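PDB 6SYY: periplasmic cell division protein (SufI) from Aquifex aeolicus, which probably oxidises its substrates as a copper-dependent multicopper oxidase of the laccase type, carrying a methionine-rich loop with a role in catalysis. Local coordinates for residues M272-E280 with E299-A310. Residues are numbered along the deposited sequence; the frame is centred on the assembly and turned at random.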
ATOM      1  N   MET A 272       5.533   8.652  22.337  1.00 30.66           N
ATOM      2  CA  MET A 272       6.637   9.378  21.731  1.00 50.87           C
ATOM      3  C   MET A 272       6.168  10.113  20.480  1.00 44.32           C
ATOM      4  O   MET A 272       5.279   9.654  19.757  1.00 35.91           O
ATOM      5  CB  MET A 272       7.783   8.425  21.383  1.00 24.10           C
ATOM      6  CG  MET A 272       9.007   9.113  20.805  1.00 64.70           C
ATOM      7  SD  MET A 272      10.362   7.968  20.550  1.00 44.80           S
ATOM      8  CE  MET A 272      10.566   7.378  22.214  1.00 49.35           C
ATOM      9  N   ARG A 273       6.766  11.273  20.234  1.00 25.85           N
ATOM     10  CA  ARG A 273       6.490  12.004  19.009  1.00 32.75           C
ATOM     11  C   ARG A 273       7.228  11.387  17.823  1.00 29.61           C
ATOM     12  O   ARG A 273       8.270  10.740  17.972  1.00 28.69           O
ATOM     13  CB  ARG A 273       6.886  13.475  19.152  1.00 28.54           C
ATOM     14  CG  ARG A 273       8.349  13.738  19.518  1.00 34.35           C
ATOM     15  CD  ARG A 273       8.760  15.099  18.972  1.00 55.64           C
ATOM     16  NE  ARG A 273       9.906  15.732  19.622  1.00 35.34           N
ATOM     17  CZ  ARG A 273      11.158  15.295  19.545  1.00 26.83           C
ATOM     18  NH1 ARG A 273      11.441  14.187  18.879  1.00100.72           N
ATOM     19  NH2 ARG A 273      12.132  15.959  20.143  1.00 33.71           N
ATOM     20  N   PHE A 274       6.664  11.591  16.639  1.00 26.09           N
ATOM     21  CA  PHE A 274       7.311  11.245  15.380  1.00 27.87           C
ATOM     22  C   PHE A 274       6.652  12.078  14.287  1.00 34.21           C
ATOM     23  O   PHE A 274       5.696  12.818  14.539  1.00 36.30           O
ATOM     24  CB  PHE A 274       7.245   9.737  15.097  1.00 20.37           C
ATOM     25  CG  PHE A 274       5.855   9.179  15.051  1.00 21.54           C
ATOM     26  CD1 PHE A 274       5.250   8.895  13.836  1.00 27.05           C
ATOM     27  CD2 PHE A 274       5.157   8.915  16.221  1.00 37.00           C
ATOM     28  CE1 PHE A 274       3.971   8.371  13.783  1.00 30.25           C
ATOM     29  CE2 PHE A 274       3.874   8.388  16.177  1.00 26.66           C
ATOM     30  CZ  PHE A 274       3.281   8.117  14.953  1.00 46.62           C
ATOM     31  N   TRP A 275       7.175  11.963  13.067  1.00 23.62           N
ATOM     32  CA  TRP A 275       6.776  12.842  11.975  1.00 24.62           C
ATOM     33  C   TRP A 275       6.357  12.044  10.752  1.00 32.88           C
ATOM     34  O   TRP A 275       7.105  11.185  10.282  1.00 24.13           O
ATOM     35  CB  TRP A 275       7.912  13.786  11.591  1.00 31.20           C
ATOM     36  CG  TRP A 275       8.281  14.740  12.666  1.00 39.18           C
ATOM     37  CD1 TRP A 275       7.869  16.033  12.790  1.00 27.73           C
ATOM     38  CD2 TRP A 275       9.144  14.484  13.777  1.00 33.20           C
ATOM     39  NE1 TRP A 275       8.423  16.601  13.911  1.00 25.11           N
ATOM     40  CE2 TRP A 275       9.211  15.669  14.535  1.00 29.26           C
ATOM     41  CE3 TRP A 275       9.864  13.364  14.208  1.00 30.37           C
ATOM     42  CZ2 TRP A 275       9.969  15.770  15.695  1.00 27.45           C
ATOM     43  CZ3 TRP A 275      10.618  13.466  15.357  1.00 25.67           C
ATOM     44  CH2 TRP A 275      10.667  14.663  16.085  1.00 22.97           C
ATOM     45  N   VAL A 276       5.170  12.346  10.233  1.00 29.33           N
ATOM     46  CA  VAL A 276       4.792  11.878   8.906  1.00 30.53           C
ATOM     47  C   VAL A 276       5.552  12.710   7.886  1.00 32.53           C
ATOM     48  O   VAL A 276       5.476  13.944   7.896  1.00 26.42           O
ATOM     49  CB  VAL A 276       3.278  11.988   8.687  1.00 28.63           C
ATOM     50  CG1 VAL A 276       2.914  11.568   7.267  1.00 18.84           C
ATOM     51  CG2 VAL A 276       2.532  11.153   9.707  1.00 23.54           C
ATOM     52  N   ILE A 277       6.301  12.047   7.012  1.00 26.97           N
ATOM     53  CA  ILE A 277       6.998  12.754   5.948  1.00 30.08           C
ATOM     54  C   ILE A 277       6.513  12.372   4.559  1.00 31.96           C
ATOM     55  O   ILE A 277       6.758  13.130   3.605  1.00 23.95           O
ATOM     56  CB  ILE A 277       8.526  12.562   6.050  1.00 23.17           C
ATOM     57  CG1 ILE A 277       8.896  11.083   5.913  1.00 31.56           C
ATOM     58  CG2 ILE A 277       9.051  13.172   7.348  1.00 20.28           C
ATOM     59  CD1 ILE A 277      10.346  10.852   5.526  1.00 19.71           C
ATOM     60  N   GLY A 278       5.817  11.252   4.398  1.00 21.35           N
ATOM     61  CA  GLY A 278       5.380  10.846   3.077  1.00 18.87           C
ATOM     62  C   GLY A 278       4.168   9.950   3.147  1.00 26.62           C
ATOM     63  O   GLY A 278       3.889   9.319   4.172  1.00 21.85           O
ATOM     64  N   VAL A 279       3.439   9.912   2.032  1.00 22.76           N
ATOM     65  CA  VAL A 279       2.294   9.024   1.871  1.00 19.43           C
ATOM     66  C   VAL A 279       2.468   8.252   0.569  1.00 25.52           C
ATOM     67  O   VAL A 279       3.568   8.215   0.006  1.00 26.81           O
ATOM     68  CB  VAL A 279       0.968   9.809   1.900  1.00 24.13           C
ATOM     69  CG1 VAL A 279       0.708  10.356   3.300  1.00 18.90           C
ATOM     70  CG2 VAL A 279       1.009  10.942   0.897  1.00 27.48           C
ATOM     71  N   GLU A 280       1.388   7.639   0.076  1.00 27.72           N
ATOM     72  CA  GLU A 280       1.501   6.745  -1.074  1.00 22.02           C
ATOM     73  C   GLU A 280       2.126   7.445  -2.274  1.00 26.28           C
ATOM     74  O   GLU A 280       2.938   6.850  -2.995  1.00 33.47           O
ATOM     75  CB  GLU A 280       0.128   6.190  -1.453  1.00 18.50           C
ATOM     76  CG  GLU A 280      -0.597   5.497  -0.326  1.00 52.42           C
ATOM     77  CD  GLU A 280      -1.433   6.455   0.483  1.00 47.81           C
ATOM     78  OE1 GLU A 280      -2.395   7.018  -0.080  1.00 25.34           O
ATOM     79  OE2 GLU A 280      -1.119   6.658   1.674  1.00 30.02           O
ATOM     80  N   GLU A 299      -2.584   1.735   2.026  1.00 32.85           N
ATOM     81  CA  GLU A 299      -1.891   2.961   2.387  1.00 28.19           C
ATOM     82  C   GLU A 299      -0.426   2.675   2.695  1.00 20.98           C
ATOM     83  O   GLU A 299      -0.051   1.568   3.098  1.00 22.97           O
ATOM     84  CB  GLU A 299      -2.552   3.626   3.594  1.00 29.25           C
ATOM     85  CG  GLU A 299      -3.878   4.313   3.293  1.00 27.59           C
ATOM     86  CD  GLU A 299      -4.366   5.170   4.451  1.00 63.83           C
ATOM     87  OE1 GLU A 299      -4.446   4.655   5.588  1.00 23.67           O
ATOM     88  OE2 GLU A 299      -4.659   6.365   4.229  1.00 38.34           O
ATOM     89  N   ARG A 300       0.409   3.690   2.483  1.00 19.70           N
ATOM     90  CA  ARG A 300       1.804   3.662   2.896  1.00 33.57           C
ATOM     91  C   ARG A 300       2.123   4.994   3.555  1.00 30.35           C
ATOM     92  O   ARG A 300       1.862   6.052   2.974  1.00 38.82           O
ATOM     93  CB  ARG A 300       2.750   3.402   1.713  1.00 35.68           C
ATOM     94  CG  ARG A 300       2.686   1.986   1.138  1.00 23.30           C
ATOM     95  CD  ARG A 300       1.772   1.923  -0.066  1.00 21.45           C
ATOM     96  NE  ARG A 300       2.252   2.791  -1.138  1.00 25.95           N
ATOM     97  CZ  ARG A 300       1.527   3.139  -2.196  1.00 31.16           C
ATOM     98  NH1 ARG A 300       0.280   2.699  -2.318  1.00 25.50           N
ATOM     99  NH2 ARG A 300       2.044   3.935  -3.126  1.00 25.48           N
ATOM    100  N   ILE A 301       2.667   4.942   4.767  1.00 23.24           N
ATOM    101  CA  ILE A 301       3.024   6.134   5.529  1.00 19.10           C
ATOM    102  C   ILE A 301       4.519   6.072   5.815  1.00 33.12           C
ATOM    103  O   ILE A 301       4.999   5.114   6.433  1.00 28.67           O
ATOM    104  CB  ILE A 301       2.220   6.239   6.836  1.00 23.05           C
ATOM    105  CG1 ILE A 301       0.730   6.011   6.577  1.00 29.51           C
ATOM    106  CG2 ILE A 301       2.439   7.598   7.497  1.00 17.97           C
ATOM    107  CD1 ILE A 301       0.090   7.058   5.679  1.00 28.63           C
ATOM    108  N   ASP A 302       5.255   7.079   5.346  1.00 23.61           N
ATOM    109  CA  ASP A 302       6.661   7.245   5.694  1.00 26.58           C
ATOM    110  C   ASP A 302       6.768   8.140   6.923  1.00 26.49           C
ATOM    111  O   ASP A 302       6.240   9.259   6.928  1.00 30.97           O
ATOM    112  CB  ASP A 302       7.448   7.862   4.535  1.00 31.56           C
ATOM    113  CG  ASP A 302       7.655   6.895   3.382  1.00 48.77           C
ATOM    114  OD1 ASP A 302       6.668   6.279   2.927  1.00 54.16           O
ATOM    115  OD2 ASP A 302       8.810   6.765   2.922  1.00 53.39           O
ATOM    116  N   ILE A 303       7.447   7.650   7.958  1.00 27.97           N
ATOM    117  CA  ILE A 303       7.618   8.413   9.187  1.00 31.71           C
ATOM    118  C   ILE A 303       9.094   8.528   9.532  1.00 28.57           C
ATOM    119  O   ILE A 303       9.912   7.682   9.158  1.00 24.22           O
ATOM    120  CB  ILE A 303       6.848   7.802  10.380  1.00 39.16           C
ATOM    121  CG1 ILE A 303       7.407   6.418  10.728  1.00 23.58           C
ATOM    122  CG2 ILE A 303       5.346   7.775  10.092  1.00 31.11           C
ATOM    123  CD1 ILE A 303       6.907   5.865  12.053  1.00 18.45           C
ATOM    124  N   LEU A 304       9.426   9.604  10.245  1.00 34.54           N
ATOM    125  CA  LEU A 304      10.722   9.786  10.886  1.00 28.89           C
ATOM    126  C   LEU A 304      10.537   9.657  12.390  1.00 25.66           C
ATOM    127  O   LEU A 304       9.634  10.276  12.962  1.00 23.53           O
ATOM    128  CB  LEU A 304      11.334  11.151  10.556  1.00 34.38           C
ATOM    129  CG  LEU A 304      11.821  11.459   9.136  1.00 27.15           C
ATOM    130  CD1 LEU A 304      12.362  12.879   9.066  1.00 24.50           C
ATOM    131  CD2 LEU A 304      12.871  10.460   8.667  1.00 27.48           C
ATOM    132  N   VAL A 305      11.377   8.846  13.022  1.00 27.67           N
ATOM    133  CA  VAL A 305      11.355   8.653  14.466  1.00 27.01           C
ATOM    134  C   VAL A 305      12.738   9.003  14.993  1.00 38.28           C
ATOM    135  O   VAL A 305      13.741   8.432  14.546  1.00 27.44           O
ATOM    136  CB  VAL A 305      10.967   7.218  14.852  1.00 25.04           C
ATOM    137  CG1 VAL A 305      10.880   7.086  16.361  1.00 28.27           C
ATOM    138  CG2 VAL A 305       9.646   6.840  14.212  1.00 29.71           C
ATOM    139  N   ASP A 306      12.794   9.944  15.931  1.00 24.99           N
ATOM    140  CA  ASP A 306      14.063  10.400  16.491  1.00 23.45           C
ATOM    141  C   ASP A 306      14.271   9.660  17.806  1.00 32.69           C
ATOM    142  O   ASP A 306      13.796  10.080  18.861  1.00 30.89           O
ATOM    143  CB  ASP A 306      14.069  11.911  16.675  1.00 27.35           C
ATOM    144  CG  ASP A 306      15.463  12.461  16.919  1.00 33.95           C
ATOM    145  OD1 ASP A 306      16.351  11.675  17.301  1.00 46.44           O
ATOM    146  OD2 ASP A 306      15.675  13.678  16.730  1.00 34.66           O
ATOM    147  N   PHE A 307      14.998   8.549  17.741  1.00 24.17           N
ATOM    148  CA  PHE A 307      15.249   7.786  18.955  1.00 24.89           C
ATOM    149  C   PHE A 307      16.228   8.478  19.898  1.00 39.70           C
ATOM    150  O   PHE A 307      16.477   7.954  20.989  1.00 34.27           O
ATOM    151  CB  PHE A 307      15.743   6.381  18.598  1.00 23.41           C
ATOM    152  CG  PHE A 307      14.662   5.482  18.071  1.00 31.98           C
ATOM    153  CD1 PHE A 307      13.698   4.964  18.922  1.00 26.44           C
ATOM    154  CD2 PHE A 307      14.603   5.157  16.722  1.00 31.62           C
ATOM    155  CE1 PHE A 307      12.690   4.136  18.437  1.00 30.75           C
ATOM    156  CE2 PHE A 307      13.596   4.331  16.230  1.00 28.07           C
ATOM    157  CZ  PHE A 307      12.639   3.822  17.088  1.00 25.77           C
ATOM    158  N   ARG A 308      16.777   9.638  19.526  1.00 31.82           N
ATOM    159  CA  ARG A 308      17.497  10.451  20.501  1.00 40.15           C
ATOM    160  C   ARG A 308      16.575  10.970  21.597  1.00 26.70           C
ATOM    161  O   ARG A 308      17.062  11.374  22.658  1.00 30.87           O
ATOM    162  CB  ARG A 308      18.198  11.620  19.813  1.00 26.18           C
ATOM    163  CG  ARG A 308      19.287  11.198  18.849  1.00 39.06           C
ATOM    164  CD  ARG A 308      19.862  12.378  18.083  1.00 31.48           C
ATOM    165  NE  ARG A 308      18.876  12.992  17.197  1.00 26.01           N
ATOM    166  CZ  ARG A 308      19.135  14.010  16.381  1.00 43.60           C
ATOM    167  NH1 ARG A 308      20.356  14.529  16.333  1.00 33.88           N
ATOM    168  NH2 ARG A 308      18.176  14.509  15.612  1.00 31.78           N
ATOM    169  N   ASP A 309      15.255  10.973  21.362  1.00 25.29           N
ATOM    170  CA  ASP A 309      14.303  11.258  22.434  1.00 42.82           C
ATOM    171  C   ASP A 309      14.435  10.263  23.573  1.00 26.10           C
ATOM    172  O   ASP A 309      14.132  10.593  24.724  1.00 33.24           O
ATOM    173  CB  ASP A 309      12.867  11.215  21.909  1.00 32.63           C
ATOM    174  CG  ASP A 309      12.560  12.328  20.942  1.00 33.59           C
ATOM    175  OD1 ASP A 309      13.444  13.173  20.698  1.00 30.32           O
ATOM    176  OD2 ASP A 309      11.423  12.361  20.427  1.00 46.35           O
ATOM    177  N   ALA A 310      14.855   9.044  23.267  1.00 34.10           N
ATOM    178  CA  ALA A 310      14.930   7.957  24.227  1.00 26.13           C
ATOM    179  C   ALA A 310      16.330   7.858  24.822  1.00 30.75           C
ATOM    180  O   ALA A 310      17.305   8.385  24.282  1.00 40.29           O
ATOM    181  CB  ALA A 310      14.544   6.633  23.557  1.00 25.35           C
TER
HETATM  182  O   HOH W   1      10.690  10.720  17.887  1.00 29.69           O
HETATM  183  O   HOH W   2       6.307   7.331   0.344  1.00 43.46           O
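A classic beta bulge marks this antiparallel strand pair in a plastocyanin-like part of the multicopper oxidase fold. I277 N and G278 N both donate to D302 O, at 2.8 Å and 3.2 Å, from the same face of its plane. W275 and L304 form a hydrogen-bonded pair, and L304 O lies in plane at the indole edge, 3.3 Å from W275 CE3. I277 CG1 sits between its backbone N and carbonyl carbon (chi1 61°), 3.4 Å from D302 O. I277 CG2 and CD1 are left to reach L304 CG, and the two side chains cross at about a right angle. On the face of V276 and I303, F274 CD1 touches I303 CD1 at 3.9 Å.

W275 CZ3 lies 4.0 Å from D306 CB. D306 OD1 accepts from R308 N, making an Asx turn, and from R308 NE at 2.8 Å; R308 NH2 completes the salt bridge at OD2. An alanine at D306 would probably cost R308 its carboxylate partner and the turn its acceptor, leaving the guanidinium its bonds to Y374 O and K376 O.

E280 CB lies over the rim of one face of the R300 guanidinium. R300 NE bonds T155 O, NH1 makes a salt bridge to D479, and the side chain is about 3 Å from that of copper ligand H120. Strand 300-306 lies between 270-279 and 247-254; strand 282-290 pairs with the far side of 270-279.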